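Local coordinates for protein Cbm77-rfpl (Ruminococcus flavefaciens, PDB 5FU5) that probably binds plant cell-wall polysaccharide, most likely pectin, as a family 77 carbohydrate-binding module from the cellulosome system of this rumen bacterium, at residues Ser19-Ile24 and Thr57-Gly62; Gln44-Lys47 and Ala51-Ile54; Leu64-Ala69 and His98-Ala103; Ala72-Ala75 and Asn80-Thr83; Lys76-Lys81 and Val91-Gly96. All coordinates share one frame; numbering follows the deposited sequence.

Contact 1 of 5, residues Ser19-Ile24 and Thr57-Gly62; sequences SSFYTI and TAPSAG
Phe21 turns the far end of its ring toward Thr57 and Pro59, so that the loop leading into strand 23-29 meets the end of strand 53-58 at the surface of this antiparallel beta module. The Phe21 and Pro59 side chains cross at about a right angle: Pro59 CD comes up at the ring edge, 4.1 Å from Phe21 CE1. Thr57 O approaches the same end obliquely, 3.5 Å from Phe21 CZ. The ring gets there because its CG stands anti to the backbone N (chi1 -177°). The edge carbon Phe21 CD2 sits over the centre of the Tyr22 ring, 3.5 Å above that plane, and the Phe21 ring is stacked with that of Tyr8. An ST motif shapes the loop, Ser19 OG accepting from Tyr22 N at 3.0 Å with an N-H...O angle of 164°. Replacing Phe21 with a serine would probably open a gap beside Pro59 and Tyr8 and leave the face of Tyr22 without the carbon that lies over it. Water 1 ties the two backbones together, donating to Phe21 O at 2.8 Å and accepting from Thr57 N at 2.9 Å, while its oxygen rests above the rim of the Phe21 ring.

Contact 2 of 5, residues Gln44-Lys47 and Ala51-Ile54; sequences QCLK and ATSI
Leu46 extends toward Thr52 and Ile54 because its CG lies anti to the backbone N (chi1 -172°). On the other side, Thr52 sets OG1 anti to the carbonyl carbon (chi1 -54°), which leaves CG2 anti to the backbone N and facing Leu46, with OG1 turned toward the backbone of Lys47. The leucine meets both partners tip to tip with a single methyl: CD2 is 3.7 Å from Thr52 CG2 and equally 3.7 Å from Ile54 CD1. This buried cluster lies where the chain turns from strand 40-47 into strand 53-58. In the antiparallel sheet these two strands both pair with strand 23-29, and Leu46 also packs on Ile24 of that strand. Polar atoms line one flank of the methyl cluster. There, water 2 donates to Lys47 O at 2.6 Å and accepts from Thr52 OG1 at 2.7 Å, giving the carbonyl a partner across the turn. Thr52 OG1 has a second engagement, a hydrogen bond with Glu49 N in the connecting loop, which with the water should hold chi1 and so keep CG2 against Leu46.

Contact 3 of 5, residues Leu64-Ala69 and His98-Ala103; sequences LTLVFA and HTITKA
Ile100 drives its terminal methyl between Leu64 and Leu66, and the contact between the two strands is purely apolar. Ile100 CD1 lies 3.9 Å from Leu64 CD2 and 4.0 Å from Leu66 CD2, so one methyl serves both leucines. The approaches differ: Leu64 meets Ile100 end to end, while Leu66 and Ile100 pass alongside, running opposite ways. That difference goes with the leucine torsions, since Leu64 holds CG anti to the backbone N (chi1 176°) and Leu66 holds it anti to the carbonyl carbon (chi1 -57°). The same core takes in Phe56 beside Leu64, Leu108 and Met111 beside Leu66, and Ile54 beside Ile100.

Backbone hydrogen bonding runs within the layers and not across the contact. Leu64 and Leu66 pair with Val91 and Ile89 of strand 88-93, while Ile100 pairs with Ile54 of strand 53-58. The CA atoms of Leu66 and Ile100 stand 9.9 Å apart, a separation bridged by side chains alone. Such packing of two facing layers of antiparallel strands, joined near the centre of the chain by interleaved aliphatic groups, is consistent with a beta-sandwich, the fold common among carbohydrate-binding modules.

Contact 4 of 5, residues Ala72-Ala75 and Asn80-Thr83; sequences AATA and NKVT
Ala75 and Val82 join the two segments through a reciprocal pair of backbone hydrogen bonds. Ala75 N donates to Val82 O at 3.1 Å, and Val82 N donates to Ala75 O at 2.8 Å, both with N-H...O angles a little above 160°. Thr74 and Thr83 form the next, non-hydrogen-bonded pair, their CA atoms drawn to 4.5 Å. Around these bonds, CA-H...O contacts add a second layer: Thr74 CA lies 3.3 Å from Val82 O, and Lys81 CA lies 3.3 Å from Ala75 O. Strands 74-77 and 80-83 thus make an antiparallel beta hairpin, closed just beyond Ala75 and Val82 by a tight turn from Val77 to Asn80. On the face that carries Thr74 and Thr83, the two threonines lie next to each other with a common direction, Thr74 CG2 being 3.7 Å from Thr83 OG1. The same methyl is 3.7 Å from Lys81 CE, the extended lysine chain passing slantwise over it. Thr74 OG1 takes the position between its backbone N and carbonyl carbon (chi1 58°), which sends CG2 toward these neighbours and directs the hydroxyl to Asp104 N, with which it is hydrogen-bonded. Asp104 also forms a long, weak ion pair with Lys81 NZ, so this loop residue meets both strands of the hairpin. Ala103 packs against Thr74 and Lys81 from the same loop.

Contact 5 of 5, residues Lys76-Lys81 and Val91-Gly96; sequences KVDGNK and VDLAQG
Asp78, whose OD2 approaches Leu93 CD2 to 4.3 Å, has its carboxylate gripped at both oxygens: OD2 is hydrogen-bonded to His98 ND1 and OD1 to Thr99 N. The other imidazole nitrogen, His98 NE2, bonds to Ala94 O, so the histidine links the carboxylate of one segment to the backbone of the other. Beside these polar links runs an aliphatic seam. Val77 faces strand 88-93 with both methyls: CG1 meets Leu93 CD2 at 4.0 Å, and CG2 lies 4.1 Å from Val91 CG2, a less certain approach because Val91 has two conformers. Asp78 itself sits in the type I' turn from Val77 to Asn80, with Val77 N to Asn80 O at 2.8 Å closing the loop. Since His98 faces acceptors at both nitrogens, it may well carry both protons, and a positive imidazolium next to the Asp78 carboxylate would then reinforce the bond between them, anchoring the hairpin turn.

Contacts 1 to 3 run from the surface to the centre of one antiparallel beta module. Contact 2 is nested in the loop closed by contact 1, and both use strand 53-58, though their centres lie about 16 Å apart. Strand 96-101 pairs with strand 53-58 and brings in contact 3, whose centre lies about 4 Å from that of the chain. Contacts 4 and 5 fall within the loop closed by contact 3 and share the hairpin of strands 74-77 and 80-83, their centres about 11 Å apart. Contact 5 also borders contact 1, about 12 Å away between centres. Local turns and hairpins (contacts 2 and 4) and longer-range packing (contacts 1 and 3) thus combine in one compact domain.

Contact 1 of 5, residues Ser19-Ile24 and Thr57-Gly62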
loop_
_atom_site.group_PDB
_atom_site.type_symbol
_atom_site.label_atom_id
_atom_site.label_comp_id
_atom_site.label_asym_id
_atom_site.label_seq_id
_atom_site.Cartn_x
_atom_site.Cartn_y
_atom_site.Cartn_z
ATOM N N SER A 19 -7.721 -6.088 -8.280
ATOM C CA SER A 19 -6.338 -6.099 -8.766
ATOM C C SER A 19 -5.926 -7.494 -9.172
ATOM O O SER A 19 -6.320 -8.442 -8.506
ATOM C CB SER A 19 -5.400 -5.601 -7.668
ATOM O OG SER A 19 -4.065 -5.578 -8.105
ATOM N N SER A 20 -5.128 -7.622 -10.257
ATOM C CA SER A 20 -4.520 -8.917 -10.587
ATOM C C SER A 20 -3.225 -9.133 -9.804
ATOM O O SER A 20 -2.913 -10.247 -9.460
ATOM C CB SER A 20 -4.275 -9.077 -12.093
ATOM O OG SER A 20 -3.640 -7.940 -12.608
ATOM N N PHE A 21 -2.493 -8.058 -9.507
ATOM C CA PHE A 21 -1.195 -8.148 -8.857
ATOM C C PHE A 21 -1.361 -8.289 -7.317
ATOM O O PHE A 21 -0.678 -9.122 -6.696
ATOM C CB PHE A 21 -0.343 -6.925 -9.191
ATOM C CG PHE A 21 1.056 -6.972 -8.621
ATOM C CD1 PHE A 21 2.059 -7.611 -9.326
ATOM C CD2 PHE A 21 1.363 -6.316 -7.442
ATOM C CE1 PHE A 21 3.350 -7.638 -8.854
ATOM C CE2 PHE A 21 2.662 -6.332 -6.950
ATOM C CZ PHE A 21 3.644 -6.997 -7.651
ATOM N N TYR A 22 -2.214 -7.461 -6.735
ATOM C CA TYR A 22 -2.487 -7.494 -5.306
ATOM C C TYR A 22 -3.715 -8.311 -5.018
ATOM O O TYR A 22 -4.721 -8.193 -5.700
ATOM C CB TYR A 22 -2.648 -6.107 -4.752
ATOM C CG TYR A 22 -1.477 -5.163 -4.984
ATOM C CD1 TYR A 22 -0.369 -5.174 -4.126
ATOM C CD2 TYR A 22 -1.431 -4.254 -6.060
ATOM C CE1 TYR A 22 0.701 -4.325 -4.316
ATOM C CE2 TYR A 22 -0.369 -3.411 -6.246
ATOM C CZ TYR A 22 0.714 -3.441 -5.373
ATOM O OH TYR A 22 1.781 -2.599 -5.522
ATOM N N THR A 23 -3.646 -9.155 -4.009
ATOM C CA THR A 23 -4.814 -9.856 -3.484
ATOM C C THR A 23 -5.242 -9.134 -2.224
ATOM O O THR A 23 -4.543 -9.193 -1.201
ATOM C CB THR A 23 -4.525 -11.324 -3.242
ATOM O OG1 THR A 23 -4.140 -11.940 -4.483
ATOM C CG2 THR A 23 -5.724 -12.015 -2.670
ATOM N N ILE A 24 -6.347 -8.399 -2.309
ATOM C CA ILE A 24 -6.791 -7.491 -1.258
ATOM C C ILE A 24 -7.973 -8.067 -0.542
ATOM O O ILE A 24 -9.023 -8.317 -1.146
ATOM C CB ILE A 24 -7.156 -6.091 -1.897
ATOM C CG1 ILE A 24 -5.934 -5.507 -2.621
ATOM C CG2 ILE A 24 -7.626 -5.124 -0.818
ATOM C CD1 ILE A 24 -6.247 -4.412 -3.614
ATOM N N THR A 57 3.234 -11.018 -4.914
ATOM C CA THR A 57 4.526 -11.611 -5.183
ATOM C C THR A 57 5.362 -10.601 -5.966
ATOM O O THR A 57 5.015 -10.202 -7.081
ATOM C CB THR A 57 4.405 -12.956 -5.909
ATOM O OG1 THR A 57 3.650 -13.880 -5.130
ATOM C CG2 THR A 57 5.816 -13.577 -6.150
ATOM N N ALA A 58 6.427 -10.110 -5.321
ATOM C CA ALA A 58 7.386 -9.237 -5.960
ATOM C C ALA A 58 8.129 -10.038 -6.996
ATOM O O ALA A 58 8.758 -11.036 -6.648
ATOM C CB ALA A 58 8.379 -8.640 -4.950
ATOM N N PRO A 59 8.110 -9.606 -8.277
ATOM C CA PRO A 59 8.835 -10.367 -9.291
ATOM C C PRO A 59 10.363 -10.179 -9.290
ATOM O O PRO A 59 11.097 -10.986 -9.879
ATOM C CB PRO A 59 8.253 -9.837 -10.588
ATOM C CG PRO A 59 7.755 -8.496 -10.291
ATOM C CD PRO A 59 7.347 -8.499 -8.862
ATOM N N SER A 60 10.796 -9.102 -8.598
ATOM C CA SER A 60 12.168 -8.805 -8.350
ATOM C C SER A 60 12.241 -7.882 -7.137
ATOM O O SER A 60 11.219 -7.371 -6.689
ATOM C CB SER A 60 12.831 -8.179 -9.568
ATOM O OG SER A 60 12.144 -7.005 -9.976
ATOM N N ALA A 61 13.469 -7.681 -6.623
ATOM C CA ALA A 61 13.635 -6.772 -5.492
ATOM C C ALA A 61 13.274 -5.349 -5.929
ATOM O O ALA A 61 13.307 -4.996 -7.117
ATOM C CB ALA A 61 15.053 -6.812 -4.981
ATOM N N GLY A 62 12.940 -4.520 -4.967
ATOM C CA GLY A 62 12.401 -3.216 -5.250
ATOM C C GLY A 62 11.853 -2.519 -4.036
ATOM O O GLY A 62 12.291 -2.775 -2.922
HETATM O O HOH W 1 1.624 -10.536 -7.283
#

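Contact 2 of 5, residues Gln44-Lys47 and Ala51-Ile54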
loop_
_atom_site.group_PDB
_atom_site.type_symbol
_atom_site.label_atom_id
_atom_site.label_comp_id
_atom_site.label_asym_id
_atom_site.label_seq_id
_atom_site.Cartn_x
_atom_site.Cartn_y
_atom_site.Cartn_z
ATOM N N GLN A 44 -11.337 7.351 -1.418
ATOM C CA GLN A 44 -11.821 6.056 -0.970
ATOM C C GLN A 44 -10.622 5.229 -0.555
ATOM O O GLN A 44 -9.696 5.013 -1.338
ATOM C CB GLN A 44 -12.633 5.327 -2.043
ATOM C CG GLN A 44 -13.091 3.957 -1.619
ATOM C CD GLN A 44 -13.913 3.300 -2.688
ATOM O OE1 GLN A 44 -13.381 2.878 -3.750
ATOM N NE2 GLN A 44 -15.171 3.185 -2.435
ATOM N N CYS A 45 -10.644 4.757 0.712
ATOM C CA CYS A 45 -9.519 3.996 1.258
ATOM C C CYS A 45 -9.899 2.567 1.585
ATOM O O CYS A 45 -11.081 2.235 1.692
ATOM C CB CYS A 45 -9.064 4.702 2.522
ATOM S SG CYS A 45 -10.295 4.831 3.838
ATOM N N LEU A 46 -8.852 1.760 1.803
ATOM C CA LEU A 46 -8.947 0.486 2.489
ATOM C C LEU A 46 -8.688 0.792 3.988
ATOM O O LEU A 46 -7.651 1.359 4.336
ATOM C CB LEU A 46 -7.923 -0.477 1.941
ATOM C CG LEU A 46 -8.028 -1.926 2.428
ATOM C CD1 LEU A 46 -9.164 -2.607 1.674
ATOM C CD2 LEU A 46 -6.702 -2.646 2.226
ATOM N N LYS A 47 -9.672 0.469 4.806
ATOM C CA LYS A 47 -9.524 0.618 6.261
ATOM C C LYS A 47 -8.510 -0.423 6.730
ATOM O O LYS A 47 -8.570 -1.577 6.310
ATOM C CB LYS A 47 -10.864 0.436 6.957
ATOM C CG LYS A 47 -11.934 1.468 6.558
ATOM C CD LYS A 47 -13.251 1.305 7.316
ATOM C CE LYS A 47 -14.003 0.070 6.927
ATOM N NZ LYS A 47 -15.367 -0.034 7.537
ATOM N N ALA A 51 -8.646 -7.816 10.390
ATOM C CA ALA A 51 -8.691 -8.920 9.437
ATOM C C ALA A 51 -8.174 -8.538 8.052
ATOM O O ALA A 51 -8.209 -9.346 7.112
ATOM C CB ALA A 51 -10.112 -9.431 9.352
ATOM N N THR A 52 -7.638 -7.334 7.922
ATOM C CA THR A 52 -7.235 -6.829 6.592
ATOM C C THR A 52 -5.900 -7.393 6.166
ATOM O O THR A 52 -4.930 -7.482 6.969
ATOM C CB THR A 52 -7.139 -5.298 6.631
ATOM O OG1 THR A 52 -8.364 -4.778 7.120
ATOM C CG2 THR A 52 -6.812 -4.707 5.301
ATOM N N SER A 53 -5.792 -7.752 4.881
ATOM C CA SER A 53 -4.509 -8.185 4.328
ATOM C C SER A 53 -4.398 -7.886 2.863
ATOM O O SER A 53 -5.416 -7.862 2.124
ATOM C CB SER A 53 -4.232 -9.659 4.558
ATOM O OG SER A 53 -5.119 -10.458 3.806
ATOM N N ILE A 54 -3.194 -7.564 2.464
ATOM C CA ILE A 54 -2.863 -7.394 1.034
ATOM C C ILE A 54 -1.648 -8.274 0.776
ATOM O O ILE A 54 -0.583 -8.088 1.430
ATOM C CB ILE A 54 -2.529 -5.945 0.695
ATOM C CG1 ILE A 54 -3.682 -5.016 1.055
ATOM C CG2 ILE A 54 -2.161 -5.832 -0.765
ATOM C CD1 ILE A 54 -3.218 -3.626 1.345
HETATM O O HOH W 2 -10.343 -3.468 5.773
#

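Contact 3 of 5, residues Leu64-Ala69 and His98-Ala103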
loop_
_atom_site.group_PDB
_atom_site.type_symbol
_atom_site.label_atom_id
_atom_site.label_comp_id
_atom_site.label_asym_id
_atom_site.label_seq_id
_atom_site.Cartn_x
_atom_site.Cartn_y
_atom_site.Cartn_z
ATOM N N LEU A 64 8.333 -0.900 -2.056
ATOM C CA LEU A 64 6.922 -0.722 -1.812
ATOM C C LEU A 64 6.637 0.675 -1.237
ATOM O O LEU A 64 7.297 1.081 -0.276
ATOM C CB LEU A 64 6.410 -1.810 -0.860
ATOM C CG LEU A 64 4.932 -1.714 -0.425
ATOM C CD1 LEU A 64 3.961 -2.090 -1.551
ATOM C CD2 LEU A 64 4.693 -2.606 0.782
ATOM N N THR A 65 5.658 1.393 -1.818
ATOM C CA THR A 65 5.168 2.643 -1.300
ATOM C C THR A 65 3.708 2.541 -0.966
ATOM O O THR A 65 2.900 2.031 -1.750
ATOM C CB THR A 65 5.369 3.780 -2.350
ATOM O OG1 THR A 65 6.744 3.932 -2.666
ATOM C CG2 THR A 65 4.827 5.115 -1.895
ATOM N N LEU A 66 3.346 2.984 0.231
ATOM C CA LEU A 66 1.976 2.945 0.784
ATOM C C LEU A 66 1.602 4.337 1.221
ATOM O O LEU A 66 2.359 4.971 1.948
ATOM C CB LEU A 66 1.846 1.997 1.980
ATOM C CG LEU A 66 2.255 0.575 1.736
ATOM C CD1 LEU A 66 2.235 -0.144 3.085
ATOM C CD2 LEU A 66 1.363 -0.107 0.728
ATOM N N VAL A 67 0.457 4.850 0.753
ATOM C CA VAL A 67 0.060 6.248 1.009
ATOM C C VAL A 67 -1.235 6.258 1.822
ATOM O O VAL A 67 -2.249 5.651 1.391
ATOM C CB VAL A 67 -0.157 7.021 -0.305
ATOM C CG1 VAL A 67 -0.600 8.463 -0.043
ATOM C CG2 VAL A 67 1.063 6.931 -1.224
ATOM N N PHE A 68 -1.185 6.893 3.008
ATOM C CA PHE A 68 -2.282 6.967 3.961
ATOM C C PHE A 68 -2.810 8.414 4.131
ATOM O O PHE A 68 -2.132 9.385 3.739
ATOM C CB PHE A 68 -1.814 6.446 5.329
ATOM C CG PHE A 68 -1.287 5.048 5.297
ATOM C CD1 PHE A 68 0.037 4.790 4.899
ATOM C CD2 PHE A 68 -2.100 3.971 5.690
ATOM C CE1 PHE A 68 0.535 3.508 4.922
ATOM C CE2 PHE A 68 -1.587 2.673 5.714
ATOM C CZ PHE A 68 -0.280 2.448 5.320
ATOM N N ALA A 69 -3.980 8.551 4.761
ATOM C CA ALA A 69 -4.453 9.875 5.213
ATOM C C ALA A 69 -3.599 10.442 6.357
ATOM O O ALA A 69 -3.402 11.662 6.457
ATOM C CB ALA A 69 -5.906 9.821 5.638
ATOM N N HIS A 98 4.923 -11.417 -0.331
ATOM C CA HIS A 98 4.809 -10.447 0.780
ATOM C C HIS A 98 3.367 -10.232 1.188
ATOM O O HIS A 98 2.445 -10.430 0.393
ATOM C CB HIS A 98 5.430 -9.098 0.386
ATOM C CG HIS A 98 6.856 -9.234 -0.023
ATOM N ND1 HIS A 98 7.860 -9.478 0.892
ATOM C CD2 HIS A 98 7.450 -9.229 -1.231
ATOM C CE1 HIS A 98 9.014 -9.592 0.260
ATOM N NE2 HIS A 98 8.784 -9.475 -1.038
ATOM N N THR A 99 3.180 -9.767 2.407
ATOM C CA THR A 99 1.871 -9.531 2.980
ATOM C C THR A 99 1.873 -8.271 3.831
ATOM O O THR A 99 2.760 -8.098 4.683
ATOM C CB THR A 99 1.393 -10.731 3.837
ATOM O OG1 THR A 99 1.685 -11.965 3.178
ATOM C CG2 THR A 99 -0.112 -10.665 4.128
ATOM N N ILE A 100 0.871 -7.419 3.613
ATOM C CA ILE A 100 0.670 -6.200 4.377
ATOM C C ILE A 100 -0.542 -6.434 5.272
ATOM O O ILE A 100 -1.627 -6.830 4.792
ATOM C CB ILE A 100 0.416 -4.997 3.459
ATOM C CG1 ILE A 100 1.507 -4.878 2.363
ATOM C CG2 ILE A 100 0.225 -3.717 4.280
ATOM C CD1 ILE A 100 1.053 -4.036 1.152
ATOM N N THR A 101 -0.392 -6.169 6.567
ATOM C CA THR A 101 -1.472 -6.311 7.536
ATOM C C THR A 101 -1.458 -5.076 8.491
ATOM O O THR A 101 -0.592 -4.175 8.382
ATOM C CB THR A 101 -1.291 -7.628 8.321
ATOM O OG1 THR A 101 0.005 -7.615 8.934
ATOM C CG2 THR A 101 -1.432 -8.825 7.416
ATOM N N LYS A 102 -2.412 -5.054 9.419
ATOM C CA LYS A 102 -2.611 -3.921 10.300
ATOM C C LYS A 102 -1.502 -3.851 11.365
ATOM O O LYS A 102 -1.118 -4.890 11.939
ATOM C CB LYS A 102 -3.954 -4.021 10.991
ATOM C CG LYS A 102 -4.264 -2.878 11.944
ATOM C CD LYS A 102 -5.563 -3.077 12.679
ATOM C CE LYS A 102 -5.885 -1.936 13.615
ATOM N NZ LYS A 102 -6.931 -2.254 14.611
ATOM N N ALA A 103 -1.021 -2.634 11.624
ATOM C CA ALA A 103 -0.300 -2.295 12.849
ATOM C C ALA A 103 -1.290 -1.496 13.715
ATOM O O ALA A 103 -2.059 -2.104 14.466
ATOM C CB ALA A 103 1.007 -1.562 12.560
#

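Contact 4 of 5, residues Ala72-Ala75 and Asn80-Thr83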
loop_
_atom_site.group_PDB
_atom_site.type_symbol
_atom_site.label_atom_id
_atom_site.label_comp_id
_atom_site.label_asym_id
_atom_site.label_seq_id
_atom_site.Cartn_x
_atom_site.Cartn_y
_atom_site.Cartn_z
ATOM N N ALA A 72 1.476 9.925 10.410
ATOM C CA ALA A 72 2.223 8.847 11.106
ATOM C C ALA A 72 1.530 7.489 11.106
ATOM O O ALA A 72 1.623 6.704 12.041
ATOM C CB ALA A 72 2.547 9.247 12.535
ATOM N N ALA A 73 0.885 7.176 9.995
ATOM C CA ALA A 73 0.296 5.864 9.750
ATOM C C ALA A 73 1.325 4.742 9.927
ATOM O O ALA A 73 2.549 4.944 9.789
ATOM C CB ALA A 73 -0.249 5.820 8.342
ATOM N N THR A 74 0.809 3.553 10.197
ATOM C CA THR A 74 1.635 2.385 10.394
ATOM C C THR A 74 1.048 1.204 9.645
ATOM O O THR A 74 -0.119 1.178 9.261
ATOM C CB THR A 74 1.698 1.985 11.885
ATOM O OG1 THR A 74 0.379 1.748 12.343
ATOM C CG2 THR A 74 2.368 3.097 12.714
ATOM N N ALA A 75 1.875 0.220 9.426
ATOM C CA ALA A 75 1.441 -1.086 8.902
ATOM C C ALA A 75 2.476 -2.152 9.248
ATOM O O ALA A 75 3.603 -1.826 9.627
ATOM C CB ALA A 75 1.271 -1.057 7.381
ATOM N N ASN A 80 6.418 -7.247 10.189
ATOM C CA ASN A 80 7.256 -6.190 10.774
ATOM C C ASN A 80 6.571 -4.832 10.686
ATOM O O ASN A 80 6.214 -4.378 9.578
ATOM C CB ASN A 80 8.644 -6.143 10.096
ATOM C CG ASN A 80 9.399 -7.452 10.198
ATOM O OD1 ASN A 80 9.911 -7.994 9.205
ATOM N ND2 ASN A 80 9.465 -7.976 11.377
ATOM N N LYS A 81 6.428 -4.156 11.840
ATOM C CA LYS A 81 5.855 -2.808 11.896
ATOM C C LYS A 81 6.777 -1.792 11.214
ATOM O O LYS A 81 8.007 -1.740 11.428
ATOM C CB LYS A 81 5.615 -2.345 13.341
ATOM C CG LYS A 81 4.867 -1.017 13.460
ATOM C CD LYS A 81 4.509 -0.683 14.898
ATOM C CE LYS A 81 3.829 0.653 15.081
ATOM N NZ LYS A 81 3.526 0.934 16.522
ATOM N N VAL A 82 6.142 -0.957 10.398
ATOM C CA VAL A 82 6.796 0.175 9.706
ATOM C C VAL A 82 5.900 1.402 9.899
ATOM O O VAL A 82 4.697 1.270 9.957
ATOM C CB VAL A 82 7.004 -0.052 8.187
ATOM C CG1 VAL A 82 7.910 1.022 7.610
ATOM C CG2 VAL A 82 7.512 -1.448 7.859
ATOM N N THR A 83 6.516 2.580 10.018
ATOM C CA THR A 83 5.837 3.865 10.271
ATOM C C THR A 83 6.082 4.818 9.102
ATOM O O THR A 83 7.199 4.896 8.556
ATOM C CB THR A 83 6.284 4.521 11.622
ATOM O OG1 THR A 83 6.062 3.603 12.699
ATOM C CG2 THR A 83 5.503 5.782 11.951
#

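Contact 5 of 5, residues Lys76-Lys81 and Val91-Gly96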
loop_
_atom_site.group_PDB
_atom_site.type_symbol
_atom_site.label_atom_id
_atom_site.label_comp_id
_atom_site.label_asym_id
_atom_site.label_seq_id
_atom_site.Cartn_x
_atom_site.Cartn_y
_atom_site.Cartn_z
ATOM N N LYS A 76 2.088 -3.403 9.111
ATOM C CA LYS A 76 3.043 -4.507 9.179
ATOM C C LYS A 76 3.285 -4.995 7.769
ATOM O O LYS A 76 2.311 -5.254 7.032
ATOM C CB LYS A 76 2.541 -5.632 10.095
ATOM C CG LYS A 76 2.581 -5.238 11.551
ATOM C CD LYS A 76 2.159 -6.393 12.425
ATOM C CE LYS A 76 2.203 -5.982 13.881
ATOM N NZ LYS A 76 2.057 -7.164 14.788
ATOM N N VAL A 77 4.550 -5.187 7.424
ATOM C CA VAL A 77 4.916 -5.780 6.165
ATOM C C VAL A 77 5.707 -7.049 6.507
ATOM O O VAL A 77 6.713 -6.982 7.216
ATOM C CB VAL A 77 5.697 -4.809 5.263
ATOM C CG1 VAL A 77 6.100 -5.510 3.968
ATOM C CG2 VAL A 77 4.831 -3.597 4.954
ATOM N N ASP A 78 5.188 -8.209 6.101
ATOM C CA ASP A 78 5.715 -9.495 6.474
ATOM C C ASP A 78 5.881 -9.617 8.018
ATOM O O ASP A 78 6.888 -10.167 8.510
ATOM C CB ASP A 78 7.018 -9.769 5.705
ATOM C CG ASP A 78 6.834 -9.696 4.195
ATOM O OD1 ASP A 78 5.728 -9.982 3.722
ATOM O OD2 ASP A 78 7.804 -9.403 3.507
ATOM N N GLY A 79 4.894 -9.087 8.738
ATOM C CA GLY A 79 4.855 -9.130 10.189
ATOM C C GLY A 79 5.689 -8.102 10.923
ATOM O O GLY A 79 5.641 -8.062 12.150
ATOM N N ASN A 80 6.418 -7.247 10.189
ATOM C CA ASN A 80 7.256 -6.190 10.774
ATOM C C ASN A 80 6.571 -4.832 10.686
ATOM O O ASN A 80 6.214 -4.378 9.578
ATOM C CB ASN A 80 8.644 -6.143 10.096
ATOM C CG ASN A 80 9.399 -7.452 10.198
ATOM O OD1 ASN A 80 9.911 -7.994 9.205
ATOM N ND2 ASN A 80 9.465 -7.976 11.377
ATOM N N LYS A 81 6.428 -4.156 11.840
ATOM C CA LYS A 81 5.855 -2.808 11.896
ATOM C C LYS A 81 6.777 -1.792 11.214
ATOM O O LYS A 81 8.007 -1.740 11.428
ATOM C CB LYS A 81 5.615 -2.345 13.341
ATOM C CG LYS A 81 4.867 -1.017 13.460
ATOM C CD LYS A 81 4.509 -0.683 14.898
ATOM C CE LYS A 81 3.829 0.653 15.081
ATOM N NZ LYS A 81 3.526 0.934 16.522
ATOM N N VAL A 91 9.122 0.759 1.947
ATOM C CA VAL A 91 9.781 -0.455 2.414
ATOM C C VAL A 91 10.481 -1.109 1.235
ATOM O O VAL A 91 9.838 -1.381 0.222
ATOM C CB VAL A 91 8.839 -1.528 3.012
ATOM C CG1 VAL A 91 9.695 -2.600 3.720
ATOM C CG2 VAL A 91 7.777 -0.977 3.964
ATOM N N ASP A 92 11.764 -1.413 1.379
ATOM C CA ASP A 92 12.505 -2.118 0.390
ATOM C C ASP A 92 12.322 -3.603 0.607
ATOM O O ASP A 92 12.434 -4.070 1.741
ATOM C CB ASP A 92 13.981 -1.722 0.427
ATOM C CG ASP A 92 14.216 -0.271 -0.019
ATOM O OD1 ASP A 92 13.286 0.483 -0.319
ATOM O OD2 ASP A 92 15.333 0.159 -0.056
ATOM N N LEU A 93 12.061 -4.339 -0.474
ATOM C CA LEU A 93 11.697 -5.736 -0.456
ATOM C C LEU A 93 12.485 -6.592 -1.437
ATOM O O LEU A 93 12.948 -6.097 -2.486
ATOM C CB LEU A 93 10.185 -5.920 -0.718
ATOM C CG LEU A 93 9.225 -5.279 0.263
ATOM C CD1 LEU A 93 7.799 -5.442 -0.235
ATOM C CD2 LEU A 93 9.359 -5.836 1.671
ATOM N N ALA A 94 12.701 -7.844 -1.049
ATOM C CA ALA A 94 13.289 -8.833 -1.941
ATOM C C ALA A 94 12.211 -9.469 -2.826
ATOM O O ALA A 94 11.011 -9.340 -2.578
ATOM C CB ALA A 94 13.988 -9.915 -1.118
ATOM N N GLN A 95 12.662 -10.163 -3.859
ATOM C CA GLN A 95 11.751 -10.968 -4.692
ATOM C C GLN A 95 11.000 -11.939 -3.784
ATOM O O GLN A 95 11.563 -12.454 -2.802
ATOM C CB GLN A 95 12.547 -11.762 -5.725
ATOM C CG GLN A 95 11.739 -12.558 -6.743
ATOM C CD GLN A 95 11.121 -13.861 -6.242
ATOM O OE1 GLN A 95 11.688 -14.546 -5.384
ATOM N NE2 GLN A 95 9.970 -14.256 -6.851
ATOM N N GLY A 96 9.740 -12.212 -4.124
ATOM C CA GLY A 96 8.972 -13.243 -3.455
ATOM C C GLY A 96 7.711 -12.735 -2.832
ATOM O O GLY A 96 7.307 -11.573 -3.043
#